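Long-range contact in fimbrium subunit Fim1C (Bacteroides vulgatus, PDB 4QB7), which is probably a component of the tip of fimbriae, the cell-surface filaments that mediate adhesion and biofilm formation: residues Ile138-Ile148 with Val160-Leu168. Sequence-based numbering, arbitrary orientation.
Sequences IDLVTDCHTAI and VQFKFSHVL. With SO4 (sulfate ion), chain N; SO4 (sulfate ion), chain M.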
# COMPACT_ATOMS: atom_id res chain seq x y z
N ILE A 138 4.32 4.56 -2.58
CA ILE A 138 3.96 5.22 -1.34
C ILE A 138 3.00 4.35 -0.53
O ILE A 138 2.02 3.83 -1.07
CB ILE A 138 3.34 6.60 -1.70
CG1 ILE A 138 4.31 7.52 -2.50
CG2 ILE A 138 2.69 7.29 -0.51
CD1 ILE A 138 5.68 7.77 -1.92
N ASP A 139 3.27 4.20 0.78
CA ASP A 139 2.38 3.51 1.71
C ASP A 139 1.51 4.62 2.33
O ASP A 139 1.87 5.20 3.36
CB ASP A 139 3.18 2.70 2.74
CG ASP A 139 2.37 2.03 3.84
OD1 ASP A 139 1.12 1.91 3.68
OD2 ASP A 139 2.98 1.62 4.88
N LEU A 140 0.42 4.99 1.61
CA LEU A 140 -0.50 6.06 2.00
C LEU A 140 -1.29 5.66 3.22
O LEU A 140 -2.02 4.66 3.19
CB LEU A 140 -1.44 6.44 0.84
CG LEU A 140 -2.46 7.56 1.12
CD1 LEU A 140 -1.78 8.91 1.26
CD2 LEU A 140 -3.56 7.59 0.07
N VAL A 141 -1.15 6.44 4.30
CA VAL A 141 -1.86 6.22 5.55
C VAL A 141 -2.75 7.41 5.82
O VAL A 141 -2.42 8.54 5.44
CB VAL A 141 -0.95 5.87 6.76
CG1 VAL A 141 -0.18 4.58 6.55
CG2 VAL A 141 -0.01 7.00 7.13
N THR A 142 -3.91 7.18 6.42
CA THR A 142 -4.80 8.29 6.75
C THR A 142 -5.37 8.11 8.12
O THR A 142 -5.34 7.01 8.68
CB THR A 142 -5.95 8.50 5.75
OG1 THR A 142 -6.95 7.50 6.00
CG2 THR A 142 -5.49 8.51 4.30
N ASP A 143 -5.93 9.18 8.63
CA ASP A 143 -6.60 9.20 9.90
C ASP A 143 -7.88 10.02 9.78
O ASP A 143 -7.83 11.22 9.56
CB ASP A 143 -5.68 9.77 10.99
CG ASP A 143 -6.28 9.70 12.37
OD1 ASP A 143 -7.46 9.30 12.48
OD2 ASP A 143 -5.59 10.07 13.33
N CYS A 144 -9.02 9.34 9.92
CA CYS A 144 -10.34 9.94 9.93
C CYS A 144 -11.21 9.26 11.02
O CYS A 144 -12.44 9.20 10.90
CB CYS A 144 -11.00 9.90 8.55
SG CYS A 144 -11.25 8.24 7.87
N HIS A 145 -10.56 8.82 12.13
CA HIS A 145 -11.28 8.20 13.24
C HIS A 145 -11.99 9.31 14.07
O HIS A 145 -11.56 10.47 14.08
CB HIS A 145 -10.40 7.22 14.08
CG HIS A 145 -9.43 7.79 15.07
ND1 HIS A 145 -8.32 8.52 14.66
CD2 HIS A 145 -9.34 7.59 16.40
CE1 HIS A 145 -7.64 8.81 15.76
NE2 HIS A 145 -8.20 8.25 16.83
N THR A 146 -13.15 8.95 14.65
CA THR A 146 -14.08 9.84 15.34
C THR A 146 -13.49 10.42 16.63
O THR A 146 -13.89 11.51 17.02
CB THR A 146 -15.43 9.13 15.60
OG1 THR A 146 -15.24 8.06 16.53
CG2 THR A 146 -16.04 8.55 14.32
N ALA A 147 -12.52 9.74 17.25
CA ALA A 147 -11.89 10.21 18.47
C ALA A 147 -11.01 11.47 18.25
O ALA A 147 -10.54 12.03 19.23
CB ALA A 147 -11.07 9.10 19.10
N ILE A 148 -10.81 11.94 17.00
CA ILE A 148 -10.08 13.18 16.77
C ILE A 148 -11.04 14.23 16.15
O ILE A 148 -10.60 15.28 15.70
CB ILE A 148 -8.75 13.05 16.00
CG1 ILE A 148 -8.91 12.42 14.60
CG2 ILE A 148 -7.72 12.33 16.87
CD1 ILE A 148 -7.76 12.73 13.64
N VAL A 160 -3.92 15.95 20.57
CA VAL A 160 -4.60 15.25 19.50
C VAL A 160 -3.80 13.99 19.22
O VAL A 160 -2.64 14.08 18.82
CB VAL A 160 -4.83 16.13 18.23
CG1 VAL A 160 -5.71 15.42 17.22
CG2 VAL A 160 -5.44 17.48 18.60
N GLN A 161 -4.38 12.82 19.51
CA GLN A 161 -3.68 11.57 19.24
C GLN A 161 -4.14 10.99 17.90
O GLN A 161 -5.27 10.51 17.79
CB GLN A 161 -3.85 10.54 20.35
CG GLN A 161 -2.94 9.34 20.09
CD GLN A 161 -3.22 8.12 20.92
OE1 GLN A 161 -4.36 7.67 21.05
NE2 GLN A 161 -2.15 7.50 21.41
N PHE A 162 -3.23 10.99 16.92
CA PHE A 162 -3.51 10.44 15.61
C PHE A 162 -3.22 8.95 15.63
O PHE A 162 -2.33 8.49 16.34
CB PHE A 162 -2.70 11.16 14.52
CG PHE A 162 -3.00 12.64 14.43
CD1 PHE A 162 -4.09 13.10 13.70
CD2 PHE A 162 -2.20 13.57 15.09
CE1 PHE A 162 -4.39 14.47 13.64
CE2 PHE A 162 -2.50 14.94 15.04
CZ PHE A 162 -3.60 15.38 14.32
N LYS A 163 -4.00 8.20 14.87
CA LYS A 163 -3.99 6.75 14.71
C LYS A 163 -4.11 6.54 13.22
O LYS A 163 -5.17 6.78 12.66
CB LYS A 163 -5.19 6.18 15.49
CG LYS A 163 -5.04 4.84 16.19
CD LYS A 163 -5.78 4.99 17.53
CE LYS A 163 -6.29 3.72 18.17
NZ LYS A 163 -6.71 3.98 19.58
N PHE A 164 -3.00 6.23 12.55
CA PHE A 164 -2.96 6.08 11.10
C PHE A 164 -3.33 4.68 10.64
O PHE A 164 -2.87 3.69 11.21
CB PHE A 164 -1.58 6.45 10.58
CG PHE A 164 -1.33 7.94 10.67
CD1 PHE A 164 -1.92 8.82 9.77
CD2 PHE A 164 -0.47 8.46 11.64
CE1 PHE A 164 -1.69 10.19 9.85
CE2 PHE A 164 -0.26 9.84 11.74
CZ PHE A 164 -0.86 10.69 10.83
N SER A 165 -4.16 4.60 9.59
CA SER A 165 -4.56 3.32 9.00
C SER A 165 -4.05 3.23 7.58
O SER A 165 -3.98 4.24 6.90
CB SER A 165 -6.08 3.19 9.01
OG SER A 165 -6.54 2.73 10.26
N HIS A 166 -3.68 2.02 7.14
CA HIS A 166 -3.21 1.76 5.77
C HIS A 166 -4.43 1.63 4.86
O HIS A 166 -5.27 0.73 5.06
CB HIS A 166 -2.32 0.53 5.72
CG HIS A 166 -1.08 0.66 6.55
ND1 HIS A 166 0.07 1.25 6.06
CD2 HIS A 166 -0.83 0.24 7.81
CE1 HIS A 166 0.97 1.17 7.02
NE2 HIS A 166 0.47 0.58 8.10
N VAL A 167 -4.60 2.60 3.95
CA VAL A 167 -5.80 2.69 3.11
C VAL A 167 -5.61 2.01 1.74
O VAL A 167 -6.56 1.94 0.95
CB VAL A 167 -6.28 4.14 2.97
CG1 VAL A 167 -6.62 4.72 4.34
CG2 VAL A 167 -5.25 5.02 2.24
N LEU A 168 -4.41 1.48 1.47
CA LEU A 168 -4.10 0.77 0.22
C LEU A 168 -4.15 -0.75 0.46
O LEU A 168 -4.53 -1.20 1.54
CB LEU A 168 -2.68 1.19 -0.27
CG LEU A 168 -2.42 2.64 -0.61
CD1 LEU A 168 -1.00 2.83 -1.03
CD2 LEU A 168 -3.34 3.12 -1.71
S SO4 N . -13.48 5.20 15.00
O1 SO4 N . -12.51 4.18 14.59
O2 SO4 N . -13.81 6.00 13.82
O3 SO4 N . -14.70 4.56 15.47
O4 SO4 N . -12.90 6.02 16.11
S SO4 M . -2.16 4.64 24.05
O1 SO4 M . -1.72 3.59 24.96
O2 SO4 M . -3.57 4.43 23.67
O3 SO4 M . -2.03 5.95 24.70
O4 SO4 M . -1.31 4.61 22.86
O HOH W 1 -1.62 2.02 2.72
O HOH W 2 -7.02 9.16 19.53
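An antiparallel strand pair in the mixed sheet of this fimbrillin-like fold joins Thr142 to Ser165 as a hydrogen-bonded pair, with Val141 and His166 as the neighbouring non-hydrogen-bonded pair. Ser165 N reaches Thr142 O at 2.8 Å, and Thr142 N returns a bond to Ser165 O. On its other edge strand 141-143 pairs with strand 90-97, by backbone hydrogen bonds of Val141 with Ala97 and Asp143 with Ala95. Beyond Thr142 the backbone pairing gives way to a side-chain bond. With CG anti to the backbone N (chi1 -174°), the Asp143 carboxylate extends across to residues 160-168, where Lys163 N meets OD2 at 2.9 Å from above the carboxylate plane. Its OD1 turns back to accept from His145 N, closing an Asx turn, and from His145 ND1 in a His-carboxylate bond. Replacing Asp143 by an alanine is likely to leave Lys163 N and both His145 donors, N and ND1, without this acceptor and the imidazole freer to turn. Lys163 CB covers one face of that ring in a CH-pi contact, while a water at the ring edge links His145 NE2 with Gln161 O. Beside it, Ile148 CD1 packs on Phe162 CD1 at 3.7 Å. On the face of Val141 and His166, Val141 CG2 meets Phe164 CD1; on the face of Thr142, Val167 CG1 lies 3.3 Å from Thr142 OG1, which is hydrogen-bonded to Tyr208. Leu168 CD1 nestles against Leu140 CB; Phe126 touches both leucines. A second His-carboxylate bond closes this end: His166, stacked on Trp347, gives ND1 to the syn lone pair of Asp139 OD1 at 2.7 Å, ring and carboxylate only 10° from coplanar. A water donates to this same OD1 and to Leu140 O, and accepts from Leu168 N at 3.1 Å.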